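Local coordinates for aminodeoxyfutalosine deaminase (Deinococcus radiodurans, PDB 2IMR), which deaminates aminodeoxyfutalosine to futalosine, a step of menaquinone biosynthesis, with one zinc ion bound per subunit, at residues P257-D260 against L266-H269; L248-T253 against H269-V274; N363-V368 against E415-L420; V45-T48 against G52-S55; E157-L162 against G170-E175. All blocks are in the same frame, centred on the assembly; numbering follows the deposited sequence.

Contact 1 of 5, residues P257-D260 against L266-H269; sequences PLWD and LYPH
Trp259 turns the six-membered half of its indole against the ring of Tyr267 in a T-shaped (edge-to-face) stack, the indole edge directed at the tyrosine face with the two planes at 71°. The six-membered ring and the phenol have centroids 5.4 Å apart, and the closest atoms are Trp259 CZ3 and Tyr267 CD2 at 3.8 Å. Trp259 spans the wide backbone gap because chi1 of -174° turns CG to the side opposite its own backbone N. This is the close-packed part, with both aromatic residues buried. Farther along the same indole edge two carbonyl oxygens lie near the ring plane: Trp259 CH2 is 3.6 Å from Pro268 O, and Trp259 CZ2 is 3.7 Å from His269 O. The indole N-H lies beyond the direct reach of that last carbonyl, and a water bridges the gap, accepting from Trp259 NE1 at 3.0 Å and donating to His269 O, a second leg so short that its geometry is doubtful. Here the contact loosens: His269 is exposed and touches Trp259 through its carbonyl. Outside the pair, Arg262 makes a cation-pi contact with Trp259 and also donates to Trp259 O, while the phenol oxygen of Tyr267 is hydrogen-bonded to Ala111 O. Both segments belong to the long loop between helices 245-253 and 271-275. Tyr267 lies about 6 Å, side chain to side chain, from His213, a predicted substrate-binding residue, which places the pair in a loop that probably borders the active site of this amidohydrolase TIM barrel.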
# COMPACT_ATOMS: atom_id res chain seq x y z
N PRO A 257 7.65 -25.13 1.71
CA PRO A 257 8.37 -24.58 0.56
C PRO A 257 9.12 -23.26 0.74
O PRO A 257 10.12 -23.03 0.07
CB PRO A 257 7.29 -24.47 -0.51
CG PRO A 257 6.37 -25.60 -0.17
CD PRO A 257 6.27 -25.47 1.33
N LEU A 258 8.65 -22.39 1.63
CA LEU A 258 9.33 -21.12 1.84
C LEU A 258 10.56 -21.36 2.71
O LEU A 258 11.69 -21.24 2.25
CB LEU A 258 8.41 -20.10 2.52
CG LEU A 258 8.85 -18.62 2.52
CD1 LEU A 258 7.73 -17.76 3.08
CD2 LEU A 258 10.12 -18.43 3.35
N TRP A 259 10.32 -21.72 3.96
CA TRP A 259 11.40 -21.96 4.90
C TRP A 259 12.39 -23.02 4.42
O TRP A 259 13.61 -22.80 4.45
CB TRP A 259 10.85 -22.38 6.27
CG TRP A 259 11.92 -22.51 7.30
CD1 TRP A 259 12.45 -23.67 7.80
CD2 TRP A 259 12.64 -21.44 7.92
NE1 TRP A 259 13.45 -23.38 8.70
CE2 TRP A 259 13.59 -22.02 8.79
CE3 TRP A 259 12.58 -20.04 7.82
CZ2 TRP A 259 14.47 -21.25 9.55
CZ3 TRP A 259 13.45 -19.28 8.58
CH2 TRP A 259 14.39 -19.89 9.44
N ASP A 260 11.89 -24.16 3.97
CA ASP A 260 12.77 -25.24 3.53
C ASP A 260 13.58 -24.95 2.27
O ASP A 260 14.44 -25.74 1.89
CB ASP A 260 11.97 -26.53 3.35
CG ASP A 260 11.26 -26.97 4.62
OD1 ASP A 260 11.55 -26.40 5.69
OD2 ASP A 260 10.41 -27.88 4.54
N LEU A 266 21.22 -16.57 5.52
CA LEU A 266 20.45 -15.35 5.78
C LEU A 266 19.52 -15.40 6.98
O LEU A 266 18.93 -14.39 7.36
CB LEU A 266 19.62 -14.99 4.54
CG LEU A 266 20.30 -14.86 3.18
CD1 LEU A 266 19.30 -14.33 2.17
CD2 LEU A 266 21.49 -13.93 3.28
N TYR A 267 19.39 -16.58 7.60
CA TYR A 267 18.48 -16.74 8.74
C TYR A 267 19.02 -17.64 9.84
O TYR A 267 19.95 -18.41 9.63
CB TYR A 267 17.17 -17.42 8.30
CG TYR A 267 16.29 -16.70 7.31
CD1 TYR A 267 16.51 -16.80 5.93
CD2 TYR A 267 15.17 -16.00 7.75
CE1 TYR A 267 15.63 -16.21 5.02
CE2 TYR A 267 14.29 -15.41 6.85
CZ TYR A 267 14.52 -15.52 5.49
OH TYR A 267 13.63 -14.93 4.63
N PRO A 268 18.42 -17.55 11.04
CA PRO A 268 18.83 -18.40 12.16
C PRO A 268 18.45 -19.80 11.68
O PRO A 268 17.75 -19.94 10.67
CB PRO A 268 17.93 -17.93 13.30
CG PRO A 268 17.80 -16.46 13.02
CD PRO A 268 17.57 -16.43 11.52
N HIS A 269 18.88 -20.84 12.38
CA HIS A 269 18.59 -22.20 11.95
C HIS A 269 17.13 -22.65 12.00
O HIS A 269 16.74 -23.58 11.30
CB HIS A 269 19.47 -23.18 12.73
CG HIS A 269 20.94 -23.00 12.48
ND1 HIS A 269 21.55 -23.40 11.31
CD2 HIS A 269 21.91 -22.45 13.25
CE1 HIS A 269 22.84 -23.11 11.37
NE2 HIS A 269 23.09 -22.53 12.53
O HOH W 1 14.76 -25.07 10.78

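Contact 2 of 5, residues L248-T253 against H269-V274; sequences LEMFRT and HTLAEV
Leu271 lays its CD2 methyl over one face of the Phe251 ring and against the flank of Met250, and this single branch makes every close contact between the two helices. Its nearest side-chain neighbour is Met250 CG, 3.9 Å from Leu271 CD2, and the looser approach to Phe251 CD1 measures 4.4 Å. The methyl also presses on the backbone, where Leu271 CD2 and Met250 O are 3.4 Å apart. Met250 holds CG between its backbone N and carbonyl carbon (chi1 60°), then runs on extended, so that its chain passes Leu271 at about a right angle and continues to Phe216. All three residues are buried; their side chains meet through apolar contacts, and no hydrogen bond crosses between the segments. The contact closes off the long loop that follows helix 245-253 in the amidohydrolase TIM barrel: helix 271-275, one short turn, returns to dock on the helix the chain had left. That turn starts at an N-cap, Thr270, whose OG1 accepts from Glu273 N at 3.2 Å (N-H...O angle 144°). The same hydroxyl donates to Glu273 OE2 at 2.8 Å, meeting the anti side of the carboxylate 18° out of its plane. Thr270 OG1 is thereby held from two directions, and the glutamate side chain is folded back over the helix start. Phe251 also packs on Pro285 of helix 285-292, while the backbone of Phe251 pairs with Gly280 and that of Val274 with His220.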
# COMPACT_ATOMS: atom_id res chain seq x y z
N LEU A 248 2.15 -18.66 5.81
CA LEU A 248 1.20 -19.16 6.81
C LEU A 248 1.57 -20.59 7.18
O LEU A 248 1.48 -20.99 8.35
CB LEU A 248 -0.22 -19.13 6.24
CG LEU A 248 -1.32 -19.78 7.09
CD1 LEU A 248 -1.47 -19.05 8.42
CD2 LEU A 248 -2.62 -19.76 6.31
N GLU A 249 2.01 -21.36 6.19
CA GLU A 249 2.39 -22.75 6.42
C GLU A 249 3.54 -22.90 7.42
O GLU A 249 3.46 -23.72 8.34
CB GLU A 249 2.78 -23.43 5.11
CG GLU A 249 2.99 -24.93 5.26
CD GLU A 249 3.37 -25.61 3.95
OE1 GLU A 249 3.06 -25.07 2.87
OE2 GLU A 249 3.96 -26.71 4.01
N MET A 250 4.62 -22.13 7.25
CA MET A 250 5.73 -22.28 8.17
C MET A 250 5.41 -21.83 9.59
O MET A 250 5.99 -22.34 10.54
CB MET A 250 7.00 -21.58 7.65
CG MET A 250 6.90 -20.10 7.42
SD MET A 250 8.53 -19.46 6.91
CE MET A 250 8.29 -17.73 7.22
N PHE A 251 4.49 -20.88 9.74
CA PHE A 251 4.14 -20.46 11.09
C PHE A 251 3.36 -21.58 11.77
O PHE A 251 3.32 -21.67 13.00
CB PHE A 251 3.31 -19.18 11.08
CG PHE A 251 4.14 -17.93 11.15
CD1 PHE A 251 4.80 -17.46 10.02
CD2 PHE A 251 4.31 -17.26 12.35
CE1 PHE A 251 5.62 -16.34 10.09
CE2 PHE A 251 5.13 -16.14 12.43
CZ PHE A 251 5.79 -15.68 11.30
N ARG A 252 2.76 -22.44 10.96
CA ARG A 252 1.98 -23.56 11.47
C ARG A 252 2.82 -24.82 11.70
O ARG A 252 2.60 -25.55 12.66
CB ARG A 252 0.85 -23.90 10.51
CG ARG A 252 -0.32 -22.94 10.55
CD ARG A 252 -1.32 -23.22 9.42
NE ARG A 252 -2.57 -22.49 9.62
CZ ARG A 252 -3.54 -22.40 8.72
NH1 ARG A 252 -3.42 -22.98 7.53
NH2 ARG A 252 -4.64 -21.72 9.01
N THR A 253 3.80 -25.05 10.82
CA THR A 253 4.63 -26.26 10.91
C THR A 253 6.13 -26.04 11.13
O THR A 253 6.84 -26.98 11.49
CB THR A 253 4.50 -27.09 9.62
OG1 THR A 253 5.19 -26.42 8.56
CG2 THR A 253 3.04 -27.25 9.24
N HIS A 269 18.88 -20.84 12.38
CA HIS A 269 18.59 -22.20 11.95
C HIS A 269 17.13 -22.65 12.00
O HIS A 269 16.74 -23.58 11.30
CB HIS A 269 19.47 -23.18 12.73
CG HIS A 269 20.94 -23.00 12.48
ND1 HIS A 269 21.55 -23.40 11.31
CD2 HIS A 269 21.91 -22.45 13.25
CE1 HIS A 269 22.84 -23.11 11.37
NE2 HIS A 269 23.09 -22.53 12.53
N THR A 270 16.32 -22.00 12.84
CA THR A 270 14.90 -22.36 12.95
C THR A 270 14.04 -21.10 12.97
O THR A 270 14.49 -20.04 13.41
CB THR A 270 14.60 -23.13 14.25
OG1 THR A 270 14.89 -22.29 15.38
CG2 THR A 270 15.43 -24.41 14.34
N LEU A 271 12.80 -21.22 12.52
CA LEU A 271 11.89 -20.09 12.52
C LEU A 271 11.61 -19.73 13.98
O LEU A 271 11.44 -18.56 14.32
CB LEU A 271 10.58 -20.44 11.82
CG LEU A 271 9.51 -19.35 11.80
CD1 LEU A 271 10.03 -18.11 11.08
CD2 LEU A 271 8.26 -19.88 11.10
N ALA A 272 11.58 -20.74 14.84
CA ALA A 272 11.32 -20.53 16.25
C ALA A 272 12.30 -19.52 16.84
O ALA A 272 11.94 -18.71 17.69
CB ALA A 272 11.41 -21.85 17.02
N GLU A 273 13.55 -19.58 16.39
CA GLU A 273 14.56 -18.66 16.88
C GLU A 273 14.27 -17.24 16.42
O GLU A 273 14.53 -16.28 17.15
CB GLU A 273 15.96 -19.10 16.43
CG GLU A 273 16.39 -20.41 17.09
CD GLU A 273 17.68 -20.96 16.51
OE1 GLU A 273 18.72 -20.29 16.65
OE2 GLU A 273 17.63 -22.06 15.92
N VAL A 274 13.72 -17.11 15.22
CA VAL A 274 13.39 -15.79 14.69
C VAL A 274 12.22 -15.16 15.44
O VAL A 274 12.30 -14.01 15.85
CB VAL A 274 13.01 -15.86 13.20
CG1 VAL A 274 12.61 -14.47 12.70
CG2 VAL A 274 14.17 -16.41 12.39

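Contact 3 of 5, residues N363-V368 against E415-L420; sequences NVREEV and ELSRDL
The Arg365 guanidinium carries Ser417 OG on one face, 3.3 Å above the plane and over its centre, while Asn363 OD1 lies at its edge, in plane with NH1. Arg365 lies near the start of helix 365-374 in the amidohydrolase TIM-barrel fold, next to strand 349-351, and Ser417 belongs to the C-terminal tail that passes across the start of that helix. The helix entry is shaped by an Asx turn: Asn363 OD1 accepts from Arg365 N at 3.0 Å, an N-terminal capping bond with an N-H...O angle of 148°. Arg365 NH1 reaches the same oxygen, also at 3.0 Å. The two donors arrive from opposite faces of the amide plane, each well tilted from it, so that OD1 is gripped from above and below and the arginine is folded back over its own helix start. Arg365 runs extended from CG to NE and turns only at the last torsion (chi4 67°), which brings the flat group round to the asparagine. Arg365 NH2 is hydrogen-bonded to Leu144 O, and Trp414 makes a cation-pi contact with the guanidinium. With these bonds fixing its rotation, the group offers the serine a surface and no hydrogen bond: Arg365 NE and Ser417 OG are 3.5 Å apart, but the angle is poor. The tail is also held farther on, where Asp419 O accepts from Arg143 NE. Ser417 turns OG to the side opposite its own N (chi1 -176°), which sets the hydroxyl oxygen 3.4 Å from Arg365 CZ.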
# COMPACT_ATOMS: atom_id res chain seq x y z
N ASN A 363 0.64 2.92 -11.52
CA ASN A 363 -0.68 3.52 -11.68
C ASN A 363 -1.79 2.74 -10.98
O ASN A 363 -2.27 1.73 -11.50
CB ASN A 363 -1.00 3.64 -13.17
CG ASN A 363 -2.23 4.47 -13.44
OD1 ASN A 363 -2.94 4.86 -12.51
ND2 ASN A 363 -2.49 4.76 -14.71
N VAL A 364 -2.22 3.23 -9.82
CA VAL A 364 -3.28 2.56 -9.05
C VAL A 364 -4.63 2.48 -9.78
O VAL A 364 -5.47 1.65 -9.44
CB VAL A 364 -3.48 3.25 -7.67
CG1 VAL A 364 -4.75 2.74 -6.99
CG2 VAL A 364 -2.28 2.95 -6.79
N ARG A 365 -4.85 3.34 -10.78
CA ARG A 365 -6.11 3.29 -11.51
C ARG A 365 -6.25 1.89 -12.12
O ARG A 365 -7.35 1.36 -12.27
CB ARG A 365 -6.13 4.33 -12.64
CG ARG A 365 -5.95 5.76 -12.16
CD ARG A 365 -5.96 6.71 -13.34
NE ARG A 365 -5.75 8.11 -12.96
CZ ARG A 365 -4.62 8.59 -12.46
NH1 ARG A 365 -3.58 7.79 -12.26
NH2 ARG A 365 -4.52 9.88 -12.17
N GLU A 366 -5.11 1.30 -12.47
CA GLU A 366 -5.09 -0.02 -13.06
C GLU A 366 -5.39 -1.12 -12.04
O GLU A 366 -5.88 -2.19 -12.41
CB GLU A 366 -3.75 -0.24 -13.76
CG GLU A 366 -3.68 0.56 -15.08
CD GLU A 366 -2.27 0.74 -15.63
OE1 GLU A 366 -1.36 -0.01 -15.23
OE2 GLU A 366 -2.09 1.64 -16.47
N GLU A 367 -5.11 -0.85 -10.77
CA GLU A 367 -5.39 -1.83 -9.73
C GLU A 367 -6.88 -1.84 -9.46
O GLU A 367 -7.45 -2.86 -9.10
CB GLU A 367 -4.64 -1.47 -8.44
CG GLU A 367 -3.12 -1.50 -8.56
CD GLU A 367 -2.56 -2.88 -8.90
OE1 GLU A 367 -3.29 -3.88 -8.75
OE2 GLU A 367 -1.37 -2.95 -9.29
N VAL A 368 -7.52 -0.68 -9.64
CA VAL A 368 -8.96 -0.58 -9.44
C VAL A 368 -9.65 -1.45 -10.48
O VAL A 368 -10.56 -2.21 -10.17
CB VAL A 368 -9.44 0.89 -9.58
CG1 VAL A 368 -10.97 0.95 -9.65
CG2 VAL A 368 -8.94 1.71 -8.40
N GLU A 415 -10.31 8.48 -17.21
CA GLU A 415 -10.19 7.96 -18.57
C GLU A 415 -9.16 8.73 -19.42
O GLU A 415 -8.77 8.26 -20.49
CB GLU A 415 -11.54 7.99 -19.29
CG GLU A 415 -11.99 9.39 -19.70
CD GLU A 415 -13.10 9.38 -20.73
OE1 GLU A 415 -13.20 8.40 -21.51
OE2 GLU A 415 -13.85 10.37 -20.79
N LEU A 416 -8.73 9.89 -18.94
CA LEU A 416 -7.77 10.72 -19.68
C LEU A 416 -6.35 10.66 -19.12
O LEU A 416 -5.46 11.41 -19.56
CB LEU A 416 -8.24 12.18 -19.68
CG LEU A 416 -9.69 12.44 -20.08
CD1 LEU A 416 -10.00 13.93 -19.93
CD2 LEU A 416 -9.93 11.99 -21.51
N SER A 417 -6.12 9.77 -18.16
CA SER A 417 -4.82 9.63 -17.52
C SER A 417 -3.68 9.29 -18.48
O SER A 417 -3.81 8.39 -19.31
CB SER A 417 -4.89 8.57 -16.42
OG SER A 417 -3.66 8.48 -15.72
N ARG A 418 -2.57 10.02 -18.35
CA ARG A 418 -1.37 9.81 -19.17
C ARG A 418 -0.18 9.65 -18.22
O ARG A 418 -0.06 10.38 -17.24
CB ARG A 418 -1.08 11.02 -20.07
CG ARG A 418 -2.21 11.47 -20.98
CD ARG A 418 -1.78 11.50 -22.43
NE ARG A 418 -0.61 12.35 -22.68
CZ ARG A 418 -0.06 12.52 -23.87
NH1 ARG A 418 -0.57 11.90 -24.93
NH2 ARG A 418 1.01 13.29 -24.02
N ASP A 419 0.70 8.70 -18.52
CA ASP A 419 1.88 8.48 -17.69
C ASP A 419 3.11 9.11 -18.35
O ASP A 419 4.24 8.82 -17.97
CB ASP A 419 2.11 6.98 -17.49
CG ASP A 419 2.51 6.28 -18.77
OD1 ASP A 419 2.01 6.68 -19.83
OD2 ASP A 419 3.32 5.33 -18.70
N LEU A 420 2.87 9.97 -19.34
CA LEU A 420 3.95 10.66 -20.03
C LEU A 420 3.61 12.14 -20.20
O LEU A 420 4.45 12.88 -20.75
CB LEU A 420 4.21 10.05 -21.42
CG LEU A 420 3.15 10.26 -22.50
CD1 LEU A 420 3.80 10.08 -23.87
CD2 LEU A 420 2.00 9.29 -22.31
OXT LEU A 420 2.50 12.53 -19.78

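Contact 4 of 5, residues V45-T48 against G52-S55; sequences VLYT and GAQS
Leu46 and Gln54 face each other as an antiparallel hydrogen-bonded pair. Leu46 N donates to Gln54 O at 2.7 Å with a straight 179° bond, and Gln54 N returns to Leu46 O, also at 2.7 Å. Beside this pair Val45 CA makes a C-H...O contact of 3.5 Å with Gln54 O. The side chains of Leu46 and Gln54 lie side by side on one face of the ribbon, Leu46 CD2 being 4.0 Å from Gln54 NE2. The two strands form a β hairpin whose turn is not modelled, at the border of a small mixed sheet in which strand 45-47 also pairs, in parallel, with strand 90-91. On the opposite face Tyr47, its CG anti to the backbone N (chi1 -176°), sets a ring edge along the returning strand: Tyr47 CE1 is 3.5 Å from Gly52 N, and Tyr47 CD1 is 3.8 Å from Ala53 CB. An alanine at Tyr47 removes that edge and would probably leave a gap beside Gly52 and Ala53, setting the hairpin end freer to move. Beyond the hairpin, helix 380-395 packs beneath this face, with Val384 on Val45, Lys389 on Tyr47 and Arg381 on Ala53, while Ser55 OG is hydrogen-bonded to Asp44 O.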
# COMPACT_ATOMS: atom_id res chain seq x y z
N VAL A 45 -18.70 5.63 -11.66
CA VAL A 45 -18.43 5.81 -10.24
C VAL A 45 -17.81 7.18 -9.99
O VAL A 45 -16.79 7.53 -10.59
CB VAL A 45 -17.47 4.73 -9.70
CG1 VAL A 45 -17.12 5.04 -8.25
CG2 VAL A 45 -18.12 3.37 -9.80
N LEU A 46 -18.44 7.93 -9.10
CA LEU A 46 -17.96 9.25 -8.74
C LEU A 46 -17.54 9.32 -7.27
O LEU A 46 -18.25 8.82 -6.40
CB LEU A 46 -19.07 10.28 -8.97
CG LEU A 46 -18.91 11.60 -8.21
CD1 LEU A 46 -17.82 12.44 -8.85
CD2 LEU A 46 -20.23 12.36 -8.20
N TYR A 47 -16.39 9.92 -7.01
CA TYR A 47 -15.94 10.10 -5.64
C TYR A 47 -15.53 11.55 -5.47
O TYR A 47 -14.60 12.02 -6.13
CB TYR A 47 -14.77 9.18 -5.30
CG TYR A 47 -14.39 9.30 -3.84
CD1 TYR A 47 -15.28 8.91 -2.84
CD2 TYR A 47 -13.18 9.88 -3.45
CE1 TYR A 47 -14.99 9.11 -1.49
CE2 TYR A 47 -12.88 10.08 -2.10
CZ TYR A 47 -13.79 9.69 -1.13
OH TYR A 47 -13.51 9.90 0.20
N THR A 48 -16.22 12.26 -4.58
CA THR A 48 -15.96 13.67 -4.32
C THR A 48 -14.89 13.91 -3.26
O THR A 48 -14.58 13.03 -2.46
CB THR A 48 -17.25 14.38 -3.90
OG1 THR A 48 -17.76 13.78 -2.70
CG2 THR A 48 -18.30 14.27 -4.99
N GLY A 52 -17.49 8.95 0.93
CA GLY A 52 -18.33 7.95 0.29
C GLY A 52 -18.45 8.19 -1.21
O GLY A 52 -18.65 9.33 -1.65
N ALA A 53 -18.32 7.12 -2.00
CA ALA A 53 -18.41 7.21 -3.45
C ALA A 53 -19.87 7.04 -3.88
O ALA A 53 -20.69 6.53 -3.11
CB ALA A 53 -17.54 6.13 -4.10
N GLN A 54 -20.17 7.45 -5.11
CA GLN A 54 -21.53 7.38 -5.64
C GLN A 54 -21.56 6.74 -7.03
O GLN A 54 -20.68 6.97 -7.85
CB GLN A 54 -22.10 8.80 -5.70
CG GLN A 54 -21.56 9.70 -4.59
CD GLN A 54 -21.98 11.14 -4.72
OE1 GLN A 54 -21.38 12.03 -4.10
NE2 GLN A 54 -23.03 11.39 -5.50
N SER A 55 -22.60 5.95 -7.29
CA SER A 55 -22.73 5.28 -8.58
C SER A 55 -24.18 4.99 -8.95
O SER A 55 -24.90 4.37 -8.17
CB SER A 55 -21.93 3.97 -8.56
OG SER A 55 -22.12 3.23 -9.75

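Contact 5 of 5, residues E157-L162 against G170-E175; sequences EVMDAL and GTLYFE
Met159 and Leu172 carry most of this contact, the point where the helix of a β-α-β unit of the TIM barrel (strands 149-153 and 170-176 with helix 156-163) packs on its second strand. The axes of 157-162 and 170-175 run antiparallel at 169°, 10.1 Å apart at their closest. Met159 bends at chi2 (67°) and chi3 (88°), which carries its sulfur and methyl over the strand: SD touches Leu172 CB at 3.7 Å, while CE rests 3.6 Å from Leu172 O. The same methyl reaches on to Phe174 CB at 3.9 Å. A glycine in place of Met159 strips away this arm and is likely to open a gap between helix and strand where SD and CE now touch Leu172 and Phe174. Outside the pair, Met159 also packs on Leu208 of strand 206-212, and Trp198 meets the Phe174 ring edge-to-face. Tyr173 points to the strand's other side, toward the barrel interior, its side chain about 6 Å from that of the zinc ligand His99; Glu175, farther along, is a predicted substrate-binding residue. Leu162, one helical turn after Met159, completes the seam with its CB 3.8 Å from Leu172 CD1.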
# COMPACT_ATOMS: atom_id res chain seq x y z
N GLU A 157 20.70 6.51 0.83
CA GLU A 157 20.90 7.59 -0.13
C GLU A 157 19.63 7.88 -0.92
O GLU A 157 19.43 9.00 -1.38
CB GLU A 157 22.07 7.26 -1.08
CG GLU A 157 23.42 7.56 -0.46
CD GLU A 157 24.58 7.38 -1.42
OE1 GLU A 157 24.47 7.83 -2.58
OE2 GLU A 157 25.60 6.79 -1.01
N VAL A 158 18.79 6.87 -1.08
CA VAL A 158 17.53 7.06 -1.79
C VAL A 158 16.62 7.88 -0.88
O VAL A 158 15.95 8.80 -1.34
CB VAL A 158 16.87 5.70 -2.14
CG1 VAL A 158 15.40 5.90 -2.50
CG2 VAL A 158 17.62 5.07 -3.29
N MET A 159 16.62 7.56 0.42
CA MET A 159 15.79 8.32 1.35
C MET A 159 16.23 9.79 1.31
O MET A 159 15.39 10.69 1.30
CB MET A 159 15.93 7.79 2.78
CG MET A 159 15.05 8.53 3.79
SD MET A 159 13.27 8.28 3.54
CE MET A 159 12.99 6.77 4.51
N ASP A 160 17.54 10.02 1.30
CA ASP A 160 18.05 11.39 1.25
C ASP A 160 17.46 12.13 0.05
O ASP A 160 16.99 13.26 0.17
CB ASP A 160 19.58 11.42 1.14
CG ASP A 160 20.28 10.95 2.41
OD1 ASP A 160 19.72 11.12 3.51
OD2 ASP A 160 21.41 10.42 2.30
N ALA A 161 17.49 11.48 -1.10
CA ALA A 161 16.98 12.07 -2.34
C ALA A 161 15.47 12.28 -2.36
O ALA A 161 14.99 13.36 -2.70
CB ALA A 161 17.39 11.22 -3.53
N LEU A 162 14.71 11.24 -2.00
CA LEU A 162 13.25 11.35 -2.02
C LEU A 162 12.70 12.32 -0.99
O LEU A 162 11.72 13.03 -1.25
CB LEU A 162 12.63 9.97 -1.82
CG LEU A 162 13.01 8.93 -2.88
CD1 LEU A 162 12.28 7.62 -2.61
CD2 LEU A 162 12.66 9.46 -4.27
N GLY A 170 2.98 12.07 0.98
CA GLY A 170 2.67 10.76 1.53
C GLY A 170 3.65 10.38 2.63
O GLY A 170 4.01 11.21 3.46
N THR A 171 4.07 9.12 2.63
CA THR A 171 5.01 8.63 3.63
C THR A 171 6.13 7.81 3.01
O THR A 171 5.89 7.00 2.11
CB THR A 171 4.29 7.74 4.66
OG1 THR A 171 3.23 8.47 5.27
CG2 THR A 171 5.27 7.26 5.72
N LEU A 172 7.34 8.01 3.50
CA LEU A 172 8.51 7.25 3.04
C LEU A 172 8.92 6.37 4.22
O LEU A 172 9.42 6.88 5.23
CB LEU A 172 9.67 8.20 2.68
CG LEU A 172 9.36 9.25 1.61
CD1 LEU A 172 10.59 10.12 1.39
CD2 LEU A 172 8.92 8.57 0.32
N TYR A 173 8.70 5.07 4.09
CA TYR A 173 9.02 4.10 5.13
C TYR A 173 10.41 3.48 4.94
O TYR A 173 10.68 2.88 3.90
CB TYR A 173 7.99 2.97 5.12
CG TYR A 173 6.54 3.39 5.23
CD1 TYR A 173 5.88 3.43 6.46
CD2 TYR A 173 5.80 3.70 4.08
CE1 TYR A 173 4.53 3.75 6.54
CE2 TYR A 173 4.46 4.02 4.14
CZ TYR A 173 3.82 4.04 5.37
OH TYR A 173 2.48 4.33 5.43
N PHE A 174 11.26 3.62 5.96
CA PHE A 174 12.61 3.06 5.90
C PHE A 174 12.51 1.58 6.24
O PHE A 174 12.07 1.21 7.32
CB PHE A 174 13.53 3.78 6.90
CG PHE A 174 14.98 3.39 6.79
CD1 PHE A 174 15.60 3.32 5.55
CD2 PHE A 174 15.73 3.14 7.93
CE1 PHE A 174 16.96 3.00 5.44
CE2 PHE A 174 17.09 2.82 7.84
CZ PHE A 174 17.71 2.75 6.59
N GLU A 175 12.92 0.72 5.31
CA GLU A 175 12.81 -0.72 5.55
C GLU A 175 13.94 -1.30 6.40
O GLU A 175 15.10 -0.98 6.20
CB GLU A 175 12.75 -1.46 4.21
CG GLU A 175 12.18 -2.86 4.31
CD GLU A 175 11.92 -3.48 2.95
OE1 GLU A 175 12.89 -3.69 2.20
OE2 GLU A 175 10.74 -3.75 2.64

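Along the chain come contact 4, contact 5, then contact 2 with contact 1 nested inside it and sharing His269, and last contact 3. Contacts 1 and 2 have centres 8 Å apart, with Trp259 CZ2 packing 3.4 Å from Leu271 N, consistent with the loop between helices 245-253 and 271-275 folding as one compact unit. Contact 5 sits on the barrel wall, about 29 Å from contact 1 between centres. Contacts 3 and 4 lie across the chain's centre from contacts 1 and 2, about 17 Å apart, and fasten the C-terminal tail and an N-terminal hairpin near helices 365-374 and 380-395. The zinc site thus lies between the loop of contacts 1 and 2 and the chain's termini.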